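Local coordinates for threonine--tRNA ligase catalytic subunit (Aeropyrum pernix, PDB 3A32), which probably attaches threonine to its cognate tRNA, activating the amino acid with ATP and then transferring it to the acceptor end, at residues A[12-16]-A[393-397]; A[73-79]-A[104-108]; A[179-183]-A[239-245]. All coordinates share one frame; numbering follows the deposited sequence.

In the fold
The three contacts lie far apart, their centres about 35 to 37 Å from one another. Contact 1 brackets the other two along the chain, pairing the N-terminal helix 9-15 with the loop that precedes strand 399-403, and so joins the catalytic part to the anticodon-binding domain. Within that span contact 2 closes before contact 3 opens. Contact 2 belongs to a small three-stranded antiparallel sheet at the subunit interface, whereas contact 3 joins helices 174-191 and 222-243 beside the eight-stranded sheet of the class II core, across the chain's centre from contact 1. Contacts 2 and 3 thus both lie in the catalytic region, which contact 1 ties to the anticodon-binding domain.

Contact 1: A[12-16]-A[393-397]; sequences YAYEL and STAKP. With SO4 (sulfate ion), chain B.
K396 reaches from the loop after helix 384-393 toward Y12 of helix 9-15 and L16 just after it, so the N-terminal helix meets the anticodon-binding domain here. At the base of the lysine, CB lies 4.0 Å from L16 CD2. CG and CD continue as an extended run, and a bend at chi4 (70°) then turns the ammonium group aside. CE passes 3.7 Å from sulfate O4, and NZ ends 2.8 Å from that same O4, to which it donates a hydrogen bond. NZ also donates to a water that lies 2.8 Å from both E15 OE1 and T394 O but cannot serve every acceptor around it at once; E392 O is a further acceptor of NZ. On the helix side, Y12 presents one ring edge to K396 NZ and sulfate O2, and its hydroxyl OH donates to that O2 over 3.2 Å. With a phenylalanine in its place the sulfate would probably lose this hydroxyl donor, and O2 would be left without its mate from the helix. L16 CD2 reaches the backbone of the loop, 3.2 Å from A395 O, while its side chain also rests on L325 of helix 317-327. E15 OE1 comes 3.2 Å from S393 O; both are acceptors, a pair probably unfavourable without the positive charges of K7 and K396 nearby. That carboxylate forms a salt bridge with K7, which also binds the sulfate. No residue of one segment hydrogen-bonds directly to the other: water and an anion, probably from the crystallisation liquor, carry the polar link. The acceptors gathered round K396 NZ would favour a charged lysine; how far the sulfate's role holds in the cell is uncertain.

Contact 2: A[73-79]-A[104-108]; sequences TPIIAST and EFAVK
Residues I76-S78 and E104-V107 run antiparallel at 150°, with A77 and A106 as the hydrogen-bonded pair (A106 N to A77 O 2.9 Å) and I76-V107 and S78-F105 as non-hydrogen-bonded pairs. The ladder is continued by K108 N to I75 O at 2.8 Å, nearly straight at 168°, and by T79 N to E104 O. Beyond the backbone, S78 CA sits over the F105 ring, 4.0 Å from its centroid, a CH-pi contact on the face. T79 OG1 donates to E104 OE1 (2.7 Å), approaching from the anti side; a chi1 of 46° swings the hydroxyl toward that carboxylate, whose OE2 pairs with R92. At the other end the K108 chain bends at chi3 and its NZ makes weak bonds to T73 O, T73 OG1 and P74 O, while T73 OG1 also bonds E138. P74 is probably the motif 1 proline of class II synthetases, consistent with its packing on V41 of the second subunit, as I75 packs on that subunit's I75. Strand 76-78 forms one edge of the three-stranded sheet, 103-107 its centre and 96-100 the far edge, with Y114 of helix 112-126 bonded to I76 O.

Contact 3: A[179-183]-A[239-245]; sequences YDVFE and INEKYGI
F182 and Y179 both set their CG anti to the backbone N (chi1 169° and -178°), which sends the two rings from helix 174-191 toward I239 and Y243 on helix 222-243. These helices belong to the class II synthetase core, where F182 and V181 also touch F263 of strand 260-268. The axes of the short segments stay 12.0 Å apart at closest approach and cross at -42°, a wide gap bridged by long side chains rather than by close backbone packing. F182 sits at the centre. I239 CG2 covers one face of its ring, 3.9 Å from the centroid in a CH-pi contact, while I239 CD1 lies against CG. At the ring edge CZ meets I245 CD1 at 3.4 Å, and CE2 meets Y243 CE2 at 3.5 Å. The F182 and Y243 planes are inclined to each other, so the pair is neither a stack nor edge-to-face. Beside this apolar cluster the charged and hydroxyl groups gather. E183, bent at chi2, hands its two oxygens to different partners: Y243 OH donates to OE1 at 2.7 Å on the syn lone pair, and K242 NZ forms a salt bridge with OE2 at 3.2 Å. Holding both oxygens should restrain the carboxylate from turning. K242 arrives as a fully extended chain; its CD passes 3.1 Å from Y179 OH at the edge of that ring, and its CG lies over the face of Y243, its own neighbour in sequence. The Y179 and I239 side chains slide past each other in opposite directions, touching at CD1 and CG1. Where the second helix ends the chain turns at G244, and N240 ND2 donates to I245 O at 3.0 Å from above the carbonyl plane.

Contact 1: A[12-16]-A[393-397]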
ATOM      1  N   TYR A  12     -10.106   3.106 -22.261  1.00  8.18           N
ATOM      2  CA  TYR A  12      -9.486   1.903 -21.704  1.00  7.97           C
ATOM      3  C   TYR A  12      -9.651   1.801 -20.197  1.00  8.51           C
ATOM      4  O   TYR A  12     -10.038   0.740 -19.714  1.00  9.04           O
ATOM      5  CB  TYR A  12      -7.995   1.860 -22.053  1.00  7.07           C
ATOM      6  CG  TYR A  12      -7.736   1.686 -23.518  1.00  6.98           C
ATOM      7  CD1 TYR A  12      -8.183   0.539 -24.200  1.00  7.26           C
ATOM      8  CD2 TYR A  12      -7.100   2.672 -24.237  1.00  9.76           C
ATOM      9  CE1 TYR A  12      -7.951   0.371 -25.529  1.00  8.23           C
ATOM     10  CE2 TYR A  12      -6.884   2.534 -25.619  1.00 10.02           C
ATOM     11  CZ  TYR A  12      -7.296   1.370 -26.234  1.00  7.88           C
ATOM     12  OH  TYR A  12      -7.041   1.209 -27.555  1.00 10.43           O
ATOM     13  N   ALA A  13      -9.380   2.892 -19.459  1.00  7.93           N
ATOM     14  CA  ALA A  13      -9.470   2.818 -18.000  1.00  8.82           C
ATOM     15  C   ALA A  13     -10.892   2.413 -17.567  1.00  8.94           C
ATOM     16  O   ALA A  13     -11.052   1.723 -16.581  1.00 10.17           O
ATOM     17  CB  ALA A  13      -9.039   4.154 -17.328  1.00  6.62           C
ATOM     18  N   TYR A  14     -11.904   2.899 -18.281  1.00  9.81           N
ATOM     19  CA  TYR A  14     -13.317   2.648 -17.985  1.00  9.60           C
ATOM     20  C   TYR A  14     -13.675   1.209 -18.380  1.00 10.61           C
ATOM     21  O   TYR A  14     -14.313   0.471 -17.594  1.00  9.60           O
ATOM     22  CB  TYR A  14     -14.197   3.673 -18.741  1.00 10.49           C
ATOM     23  CG  TYR A  14     -15.654   3.269 -18.897  1.00 11.67           C
ATOM     24  CD1 TYR A  14     -16.549   3.400 -17.847  1.00 11.24           C
ATOM     25  CD2 TYR A  14     -16.120   2.716 -20.094  1.00 16.32           C
ATOM     26  CE1 TYR A  14     -17.888   3.004 -17.967  1.00 12.94           C
ATOM     27  CE2 TYR A  14     -17.469   2.286 -20.242  1.00 17.73           C
ATOM     28  CZ  TYR A  14     -18.350   2.456 -19.158  1.00 17.44           C
ATOM     29  OH  TYR A  14     -19.680   2.067 -19.273  1.00 16.24           O
ATOM     30  N   GLU A  15     -13.262   0.806 -19.600  1.00  9.80           N
ATOM     31  CA  GLU A  15     -13.547  -0.549 -20.099  1.00  9.62           C
ATOM     32  C   GLU A  15     -12.880  -1.659 -19.273  1.00  9.32           C
ATOM     33  O   GLU A  15     -13.471  -2.725 -19.054  1.00  8.85           O
ATOM     34  CB  GLU A  15     -13.177  -0.666 -21.573  1.00  9.64           C
ATOM     35  CG  GLU A  15     -13.939   0.304 -22.543  1.00 10.66           C
ATOM     36  CD  GLU A  15     -13.378   0.270 -23.988  1.00 12.39           C
ATOM     37  OE1 GLU A  15     -12.244  -0.264 -24.241  1.00 13.81           O
ATOM     38  OE2 GLU A  15     -14.095   0.753 -24.894  1.00 16.29           O
ATOM     39  N   LEU A  16     -11.657  -1.408 -18.799  1.00  8.85           N
ATOM     40  CA  LEU A  16     -10.951  -2.360 -17.948  1.00  7.89           C
ATOM     41  C   LEU A  16     -11.422  -2.255 -16.497  1.00  7.99           C
ATOM     42  O   LEU A  16     -10.926  -3.008 -15.615  1.00  7.28           O
ATOM     43  CB  LEU A  16      -9.448  -2.067 -17.969  1.00  7.58           C
ATOM     44  CG  LEU A  16      -8.741  -2.291 -19.309  1.00  8.38           C
ATOM     45  CD1 LEU A  16      -7.398  -1.615 -19.317  1.00  4.10           C
ATOM     46  CD2 LEU A  16      -8.650  -3.818 -19.595  1.00  4.42           C
ATOM     47  N   SER A 393     -12.441  -6.497 -26.736  1.00 10.84           N
ATOM     48  CA  SER A 393     -12.559  -5.077 -27.014  1.00 11.70           C
ATOM     49  C   SER A 393     -12.787  -4.288 -25.717  1.00 11.30           C
ATOM     50  O   SER A 393     -12.707  -3.070 -25.701  1.00 11.93           O
ATOM     51  CB  SER A 393     -13.614  -4.827 -28.110  1.00 11.26           C
ATOM     52  OG  SER A 393     -14.867  -5.124 -27.592  1.00 16.43           O
ATOM     53  N   THR A 394     -12.987  -5.014 -24.620  1.00 11.73           N
ATOM     54  CA  THR A 394     -13.422  -4.468 -23.337  1.00 12.47           C
ATOM     55  C   THR A 394     -12.522  -4.877 -22.173  1.00 11.41           C
ATOM     56  O   THR A 394     -11.744  -4.062 -21.711  1.00 10.97           O
ATOM     57  CB  THR A 394     -14.895  -4.823 -23.090  1.00 13.34           C
ATOM     58  OG1 THR A 394     -15.676  -3.981 -23.965  1.00 18.10           O
ATOM     59  CG2 THR A 394     -15.313  -4.504 -21.683  1.00 14.87           C
ATOM     60  N   ALA A 395     -12.590  -6.136 -21.762  1.00 10.39           N
ATOM     61  CA  ALA A 395     -11.930  -6.623 -20.575  1.00 10.68           C
ATOM     62  C   ALA A 395     -10.439  -6.971 -20.765  1.00 11.19           C
ATOM     63  O   ALA A 395      -9.650  -6.852 -19.796  1.00 11.18           O
ATOM     64  CB  ALA A 395     -12.667  -7.804 -20.036  1.00 11.52           C
ATOM     65  N   LYS A 396     -10.063  -7.387 -21.994  1.00  9.66           N
ATOM     66  CA  LYS A 396      -8.664  -7.666 -22.345  1.00  8.48           C
ATOM     67  C   LYS A 396      -7.921  -8.477 -21.267  1.00  8.58           C
ATOM     68  O   LYS A 396      -6.918  -7.978 -20.694  1.00  8.30           O
ATOM     69  CB  LYS A 396      -7.911  -6.371 -22.643  1.00  8.03           C
ATOM     70  CG  LYS A 396      -8.366  -5.673 -23.903  1.00  9.37           C
ATOM     71  CD  LYS A 396      -7.737  -4.310 -24.089  1.00  7.74           C
ATOM     72  CE  LYS A 396      -8.124  -3.777 -25.457  1.00  9.19           C
ATOM     73  NZ  LYS A 396      -9.567  -3.399 -25.570  1.00  7.91           N
ATOM     74  N   PRO A 397      -8.418  -9.718 -20.962  1.00  7.56           N
ATOM     75  CA  PRO A 397      -7.812 -10.510 -19.887  1.00  6.40           C
ATOM     76  C   PRO A 397      -6.384 -10.828 -20.256  1.00  6.27           C
ATOM     77  O   PRO A 397      -6.086 -10.955 -21.433  1.00  7.54           O
ATOM     78  CB  PRO A 397      -8.665 -11.794 -19.873  1.00  6.30           C
ATOM     79  CG  PRO A 397      -9.991 -11.379 -20.513  1.00  5.30           C
ATOM     80  CD  PRO A 397      -9.518 -10.451 -21.616  1.00  6.85           C
TER
HETATM   81  S   SO4 B 472      -9.545  -2.185 -29.025  1.00 30.11           S
HETATM   82  O1  SO4 B 472      -9.427  -3.640 -29.234  1.00 32.96           O
HETATM   83  O2  SO4 B 472      -8.333  -1.370 -28.917  1.00 28.70           O
HETATM   84  O3  SO4 B 472     -10.192  -1.754 -30.246  1.00 34.40           O
HETATM   85  O4  SO4 B 472     -10.352  -1.967 -27.824  1.00 28.63           O
HETATM   86  O   HOH W   1     -10.458  -2.200 -23.406  1.00  3.50           O
HETATM   87  O   HOH W   2     -10.799  -5.814 -16.900  1.00 19.70           O

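Contact 2: A[73-79]-A[104-108]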
ATOM      1  N   THR A  73       4.561   9.019   4.601  1.00  7.34           N
ATOM      2  CA  THR A  73       4.555  10.283   5.365  1.00  5.56           C
ATOM      3  C   THR A  73       3.136  10.859   5.368  1.00  6.40           C
ATOM      4  O   THR A  73       2.330  10.501   4.502  1.00  5.86           O
ATOM      5  CB  THR A  73       5.669  11.307   4.874  1.00  5.53           C
ATOM      6  OG1 THR A  73       5.456  11.683   3.498  1.00  2.00           O
ATOM      7  CG2 THR A  73       7.117  10.731   5.054  1.00  2.00           C
ATOM      8  N   PRO A  74       2.814  11.743   6.338  1.00  6.34           N
ATOM      9  CA  PRO A  74       1.439  12.216   6.415  1.00  7.21           C
ATOM     10  C   PRO A  74       0.902  12.915   5.199  1.00  8.76           C
ATOM     11  O   PRO A  74       1.649  13.490   4.386  1.00 10.16           O
ATOM     12  CB  PRO A  74       1.461  13.180   7.587  1.00  6.54           C
ATOM     13  CG  PRO A  74       2.603  12.678   8.431  1.00  6.78           C
ATOM     14  CD  PRO A  74       3.632  12.297   7.418  1.00  4.74           C
ATOM     15  N   ILE A  75      -0.416  12.860   5.076  1.00  8.84           N
ATOM     16  CA  ILE A  75      -1.098  13.531   4.009  1.00  9.06           C
ATOM     17  C   ILE A  75      -1.301  15.034   4.224  1.00 10.32           C
ATOM     18  O   ILE A  75      -1.393  15.788   3.220  1.00 11.79           O
ATOM     19  CB  ILE A  75      -2.373  12.740   3.645  1.00  9.28           C
ATOM     20  CG1 ILE A  75      -1.856  11.434   3.026  1.00  7.98           C
ATOM     21  CG2 ILE A  75      -3.339  13.588   2.735  1.00  5.24           C
ATOM     22  CD1 ILE A  75      -2.814  10.614   2.273  1.00 11.27           C
ATOM     23  N   ILE A  76      -1.354  15.472   5.490  1.00  9.34           N
ATOM     24  CA  ILE A  76      -1.505  16.885   5.802  1.00  7.99           C
ATOM     25  C   ILE A  76      -0.295  17.376   6.583  1.00  8.49           C
ATOM     26  O   ILE A  76       0.509  16.575   7.054  1.00  8.50           O
ATOM     27  CB  ILE A  76      -2.817  17.200   6.501  1.00  8.26           C
ATOM     28  CG1 ILE A  76      -2.906  16.518   7.902  1.00  7.03           C
ATOM     29  CG2 ILE A  76      -3.992  16.848   5.564  1.00  7.15           C
ATOM     30  CD1 ILE A  76      -4.087  17.088   8.879  1.00  7.15           C
ATOM     31  N   ALA A  77      -0.119  18.682   6.647  1.00  7.31           N
ATOM     32  CA  ALA A  77       0.986  19.250   7.404  1.00  9.07           C
ATOM     33  C   ALA A  77       0.665  20.687   7.730  1.00  9.24           C
ATOM     34  O   ALA A  77      -0.035  21.340   6.968  1.00  9.65           O
ATOM     35  CB  ALA A  77       2.308  19.194   6.611  1.00  8.06           C
ATOM     36  N   SER A  78       1.198  21.182   8.837  1.00  9.31           N
ATOM     37  CA  SER A  78       1.197  22.616   9.091  1.00  9.56           C
ATOM     38  C   SER A  78       1.900  23.240   7.928  1.00 10.82           C
ATOM     39  O   SER A  78       2.890  22.675   7.428  1.00 10.42           O
ATOM     40  CB  SER A  78       1.987  22.929  10.378  1.00  9.31           C
ATOM     41  OG  SER A  78       2.284  24.323  10.531  1.00 10.00           O
ATOM     42  N   THR A  79       1.453  24.435   7.522  1.00 11.19           N
ATOM     43  CA  THR A  79       2.196  25.161   6.504  1.00 11.81           C
ATOM     44  C   THR A  79       3.571  25.641   6.946  1.00 11.98           C
ATOM     45  O   THR A  79       4.375  26.079   6.095  1.00 12.22           O
ATOM     46  CB  THR A  79       1.406  26.322   5.912  1.00 11.89           C
ATOM     47  OG1 THR A  79       0.785  27.087   6.966  1.00 14.92           O
ATOM     48  CG2 THR A  79       0.361  25.795   4.919  1.00  9.51           C
ATOM     49  N   GLU A 104      -2.890  27.343  10.122  1.00 17.57           N
ATOM     50  CA  GLU A 104      -2.941  26.995   8.708  1.00 15.73           C
ATOM     51  C   GLU A 104      -2.252  25.642   8.394  1.00 14.38           C
ATOM     52  O   GLU A 104      -1.087  25.408   8.798  1.00 13.96           O
ATOM     53  CB  GLU A 104      -2.233  28.080   7.926  1.00 15.64           C
ATOM     54  CG  GLU A 104      -2.470  27.909   6.420  1.00 16.11           C
ATOM     55  CD  GLU A 104      -1.778  28.973   5.653  1.00 17.52           C
ATOM     56  OE1 GLU A 104      -0.560  29.127   5.843  1.00 18.34           O
ATOM     57  OE2 GLU A 104      -2.452  29.675   4.892  1.00 19.88           O
ATOM     58  N   PHE A 105      -2.978  24.788   7.674  1.00 12.63           N
ATOM     59  CA  PHE A 105      -2.529  23.450   7.268  1.00 11.19           C
ATOM     60  C   PHE A 105      -2.731  23.356   5.793  1.00 11.15           C
ATOM     61  O   PHE A 105      -3.516  24.125   5.235  1.00 11.87           O
ATOM     62  CB  PHE A 105      -3.374  22.370   7.937  1.00 10.93           C
ATOM     63  CG  PHE A 105      -2.860  21.946   9.303  1.00  8.64           C
ATOM     64  CD1 PHE A 105      -2.234  20.726   9.463  1.00  5.69           C
ATOM     65  CD2 PHE A 105      -2.970  22.817  10.419  1.00  9.23           C
ATOM     66  CE1 PHE A 105      -1.752  20.300  10.746  1.00  9.10           C
ATOM     67  CE2 PHE A 105      -2.479  22.442  11.687  1.00  9.45           C
ATOM     68  CZ  PHE A 105      -1.891  21.162  11.862  1.00 10.46           C
ATOM     69  N   ALA A 106      -2.040  22.409   5.174  1.00 10.02           N
ATOM     70  CA  ALA A 106      -2.137  22.136   3.771  1.00  9.01           C
ATOM     71  C   ALA A 106      -2.259  20.625   3.565  1.00  9.32           C
ATOM     72  O   ALA A 106      -1.690  19.835   4.326  1.00  8.33           O
ATOM     73  CB  ALA A 106      -0.872  22.631   3.059  1.00  8.96           C
ATOM     74  N   VAL A 107      -2.976  20.242   2.509  1.00  8.06           N
ATOM     75  CA  VAL A 107      -2.878  18.923   1.958  1.00  6.67           C
ATOM     76  C   VAL A 107      -1.530  18.911   1.235  1.00  8.22           C
ATOM     77  O   VAL A 107      -1.203  19.833   0.441  1.00  9.34           O
ATOM     78  CB  VAL A 107      -4.078  18.637   1.005  1.00  6.46           C
ATOM     79  CG1 VAL A 107      -4.062  17.206   0.515  1.00  4.50           C
ATOM     80  CG2 VAL A 107      -5.417  18.929   1.760  1.00  3.18           C
ATOM     81  N   LYS A 108      -0.717  17.910   1.568  1.00  7.69           N
ATOM     82  CA  LYS A 108       0.640  17.757   1.065  1.00  7.18           C
ATOM     83  C   LYS A 108       0.665  17.812  -0.468  1.00  7.92           C
ATOM     84  O   LYS A 108      -0.027  17.008  -1.133  1.00  6.46           O
ATOM     85  CB  LYS A 108       1.155  16.396   1.545  1.00  7.60           C
ATOM     86  CG  LYS A 108       2.534  16.002   1.148  1.00  8.27           C
ATOM     87  CD  LYS A 108       2.961  14.660   1.779  1.00  4.57           C
ATOM     88  CE  LYS A 108       2.197  13.464   1.210  1.00  2.00           C
ATOM     89  NZ  LYS A 108       2.783  12.218   1.811  1.00  2.00           N
TER
HETATM   90  O   HOH W   3       0.253  25.623  11.214  1.00 19.19           O

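Contact 3: A[179-183]-A[239-245]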
ATOM      1  N   TYR A 179      23.714   7.278 -11.980  1.00 10.19           N
ATOM      2  CA  TYR A 179      23.739   6.174 -12.900  1.00 10.89           C
ATOM      3  C   TYR A 179      22.783   5.064 -12.436  1.00 10.92           C
ATOM      4  O   TYR A 179      22.005   4.550 -13.231  1.00 11.36           O
ATOM      5  CB  TYR A 179      25.175   5.655 -13.065  1.00 13.06           C
ATOM      6  CG  TYR A 179      25.263   4.525 -14.057  1.00 15.31           C
ATOM      7  CD1 TYR A 179      25.265   4.775 -15.448  1.00 15.45           C
ATOM      8  CD2 TYR A 179      25.310   3.203 -13.612  1.00 16.44           C
ATOM      9  CE1 TYR A 179      25.303   3.713 -16.350  1.00 16.41           C
ATOM     10  CE2 TYR A 179      25.375   2.153 -14.498  1.00 16.42           C
ATOM     11  CZ  TYR A 179      25.376   2.411 -15.840  1.00 16.80           C
ATOM     12  OH  TYR A 179      25.415   1.324 -16.669  1.00 21.85           O
ATOM     13  N   ASP A 180      22.848   4.705 -11.154  1.00  9.91           N
ATOM     14  CA  ASP A 180      22.021   3.674 -10.579  1.00  9.06           C
ATOM     15  C   ASP A 180      20.532   3.950 -10.716  1.00  8.90           C
ATOM     16  O   ASP A 180      19.750   2.999 -10.918  1.00  8.67           O
ATOM     17  CB  ASP A 180      22.352   3.480  -9.098  1.00  9.16           C
ATOM     18  CG  ASP A 180      23.732   2.754  -8.876  1.00 12.28           C
ATOM     19  OD1 ASP A 180      24.351   2.266  -9.839  1.00  9.28           O
ATOM     20  OD2 ASP A 180      24.179   2.670  -7.713  1.00 15.79           O
ATOM     21  N   VAL A 181      20.151   5.235 -10.617  1.00  8.36           N
ATOM     22  CA  VAL A 181      18.735   5.630 -10.775  1.00  7.40           C
ATOM     23  C   VAL A 181      18.321   5.395 -12.198  1.00  7.73           C
ATOM     24  O   VAL A 181      17.238   4.859 -12.423  1.00  7.46           O
ATOM     25  CB  VAL A 181      18.429   7.076 -10.307  1.00  7.40           C
ATOM     26  CG1 VAL A 181      16.968   7.489 -10.669  1.00  5.93           C
ATOM     27  CG2 VAL A 181      18.636   7.176  -8.780  1.00  5.02           C
ATOM     28  N   PHE A 182      19.208   5.707 -13.156  1.00  7.92           N
ATOM     29  CA  PHE A 182      18.919   5.312 -14.514  1.00  8.56           C
ATOM     30  C   PHE A 182      18.706   3.800 -14.598  1.00  9.08           C
ATOM     31  O   PHE A 182      17.772   3.349 -15.264  1.00 10.02           O
ATOM     32  CB  PHE A 182      20.007   5.727 -15.537  1.00  8.46           C
ATOM     33  CG  PHE A 182      19.807   5.080 -16.891  1.00  7.85           C
ATOM     34  CD1 PHE A 182      18.943   5.637 -17.826  1.00 10.12           C
ATOM     35  CD2 PHE A 182      20.441   3.899 -17.210  1.00 10.60           C
ATOM     36  CE1 PHE A 182      18.731   5.023 -19.084  1.00 10.19           C
ATOM     37  CE2 PHE A 182      20.225   3.276 -18.457  1.00 11.40           C
ATOM     38  CZ  PHE A 182      19.364   3.854 -19.383  1.00 10.11           C
ATOM     39  N   GLU A 183      19.574   3.019 -13.941  1.00  9.23           N
ATOM     40  CA  GLU A 183      19.490   1.544 -14.032  1.00  9.75           C
ATOM     41  C   GLU A 183      18.189   1.036 -13.376  1.00  8.39           C
ATOM     42  O   GLU A 183      17.585   0.101 -13.846  1.00  7.96           O
ATOM     43  CB  GLU A 183      20.719   0.855 -13.412  1.00  9.03           C
ATOM     44  CG  GLU A 183      22.014   1.019 -14.196  1.00 14.53           C
ATOM     45  CD  GLU A 183      22.125   0.141 -15.473  1.00 19.57           C
ATOM     46  OE1 GLU A 183      21.222   0.147 -16.319  1.00 22.46           O
ATOM     47  OE2 GLU A 183      23.141  -0.572 -15.633  1.00 23.52           O
ATOM     48  N   ILE A 239      25.851   6.019 -19.421  1.00 15.63           N
ATOM     49  CA  ILE A 239      24.634   5.483 -19.992  1.00 14.87           C
ATOM     50  C   ILE A 239      24.824   5.326 -21.504  1.00 15.47           C
ATOM     51  O   ILE A 239      24.504   4.274 -22.057  1.00 14.86           O
ATOM     52  CB  ILE A 239      23.419   6.403 -19.687  1.00 15.06           C
ATOM     53  CG1 ILE A 239      23.104   6.401 -18.191  1.00 12.35           C
ATOM     54  CG2 ILE A 239      22.222   5.996 -20.543  1.00 13.68           C
ATOM     55  CD1 ILE A 239      22.188   7.523 -17.771  1.00 12.82           C
ATOM     56  N   ASN A 240      25.351   6.371 -22.158  1.00 15.30           N
ATOM     57  CA  ASN A 240      25.540   6.337 -23.604  1.00 16.93           C
ATOM     58  C   ASN A 240      26.588   5.287 -24.001  1.00 17.73           C
ATOM     59  O   ASN A 240      26.391   4.541 -24.944  1.00 17.21           O
ATOM     60  CB  ASN A 240      25.894   7.714 -24.160  1.00 16.75           C
ATOM     61  CG  ASN A 240      26.417   7.647 -25.596  1.00 18.00           C
ATOM     62  OD1 ASN A 240      27.618   7.449 -25.828  1.00 19.52           O
ATOM     63  ND2 ASN A 240      25.525   7.825 -26.556  1.00 14.16           N
ATOM     64  N   GLU A 241      27.671   5.195 -23.230  1.00 19.36           N
ATOM     65  CA  GLU A 241      28.682   4.207 -23.511  1.00 20.51           C
ATOM     66  C   GLU A 241      28.072   2.842 -23.434  1.00 19.40           C
ATOM     67  O   GLU A 241      28.353   2.032 -24.285  1.00 19.19           O
ATOM     68  CB  GLU A 241      29.907   4.308 -22.584  1.00 21.62           C
ATOM     69  CG  GLU A 241      31.136   3.566 -23.192  1.00 27.99           C
ATOM     70  CD  GLU A 241      32.184   3.168 -22.156  1.00 36.07           C
ATOM     71  OE1 GLU A 241      32.647   4.062 -21.385  1.00 37.25           O
ATOM     72  OE2 GLU A 241      32.551   1.956 -22.124  1.00 40.24           O
ATOM     73  N   LYS A 242      27.228   2.585 -22.424  1.00 19.02           N
ATOM     74  CA  LYS A 242      26.724   1.210 -22.190  1.00 17.33           C
ATOM     75  C   LYS A 242      25.590   0.791 -23.131  1.00 16.35           C
ATOM     76  O   LYS A 242      25.537  -0.371 -23.581  1.00 14.66           O
ATOM     77  CB  LYS A 242      26.311   1.002 -20.731  1.00 17.37           C
ATOM     78  CG  LYS A 242      25.953  -0.475 -20.412  1.00 18.04           C
ATOM     79  CD  LYS A 242      25.552  -0.731 -18.954  1.00 18.36           C
ATOM     80  CE  LYS A 242      25.170  -2.200 -18.725  1.00 19.96           C
ATOM     81  NZ  LYS A 242      24.993  -2.640 -17.250  1.00 19.65           N
ATOM     82  N   TYR A 243      24.695   1.739 -23.443  1.00 15.47           N
ATOM     83  CA  TYR A 243      23.504   1.425 -24.223  1.00 14.62           C
ATOM     84  C   TYR A 243      23.363   2.157 -25.551  1.00 14.73           C
ATOM     85  O   TYR A 243      22.405   1.896 -26.342  1.00 14.92           O
ATOM     86  CB  TYR A 243      22.272   1.704 -23.370  1.00 15.26           C
ATOM     87  CG  TYR A 243      22.242   0.940 -22.079  1.00 14.89           C
ATOM     88  CD1 TYR A 243      22.014  -0.446 -22.067  1.00 15.16           C
ATOM     89  CD2 TYR A 243      22.439   1.585 -20.872  1.00 12.63           C
ATOM     90  CE1 TYR A 243      21.983  -1.154 -20.878  1.00 14.71           C
ATOM     91  CE2 TYR A 243      22.423   0.888 -19.692  1.00 13.00           C
ATOM     92  CZ  TYR A 243      22.175  -0.472 -19.703  1.00 14.54           C
ATOM     93  OH  TYR A 243      22.137  -1.157 -18.520  1.00 18.70           O
ATOM     94  N   GLY A 244      24.268   3.095 -25.795  1.00 13.69           N
ATOM     95  CA  GLY A 244      24.277   3.839 -27.068  1.00 13.41           C
ATOM     96  C   GLY A 244      23.087   4.767 -27.080  1.00 14.17           C
ATOM     97  O   GLY A 244      22.687   5.232 -28.137  1.00 14.21           O
ATOM     98  N   ILE A 245      22.528   5.019 -25.878  1.00 13.79           N
ATOM     99  CA  ILE A 245      21.338   5.833 -25.678  1.00 13.62           C
ATOM    100  C   ILE A 245      21.761   7.287 -25.832  1.00 15.19           C
ATOM    101  O   ILE A 245      22.770   7.768 -25.255  1.00 14.22           O
ATOM    102  CB  ILE A 245      20.657   5.583 -24.266  1.00 13.54           C
ATOM    103  CG1 ILE A 245      19.922   4.237 -24.235  1.00 12.18           C
ATOM    104  CG2 ILE A 245      19.722   6.742 -23.876  1.00 12.43           C
ATOM    105  CD1 ILE A 245      19.344   3.891 -22.831  1.00 12.15           C
TER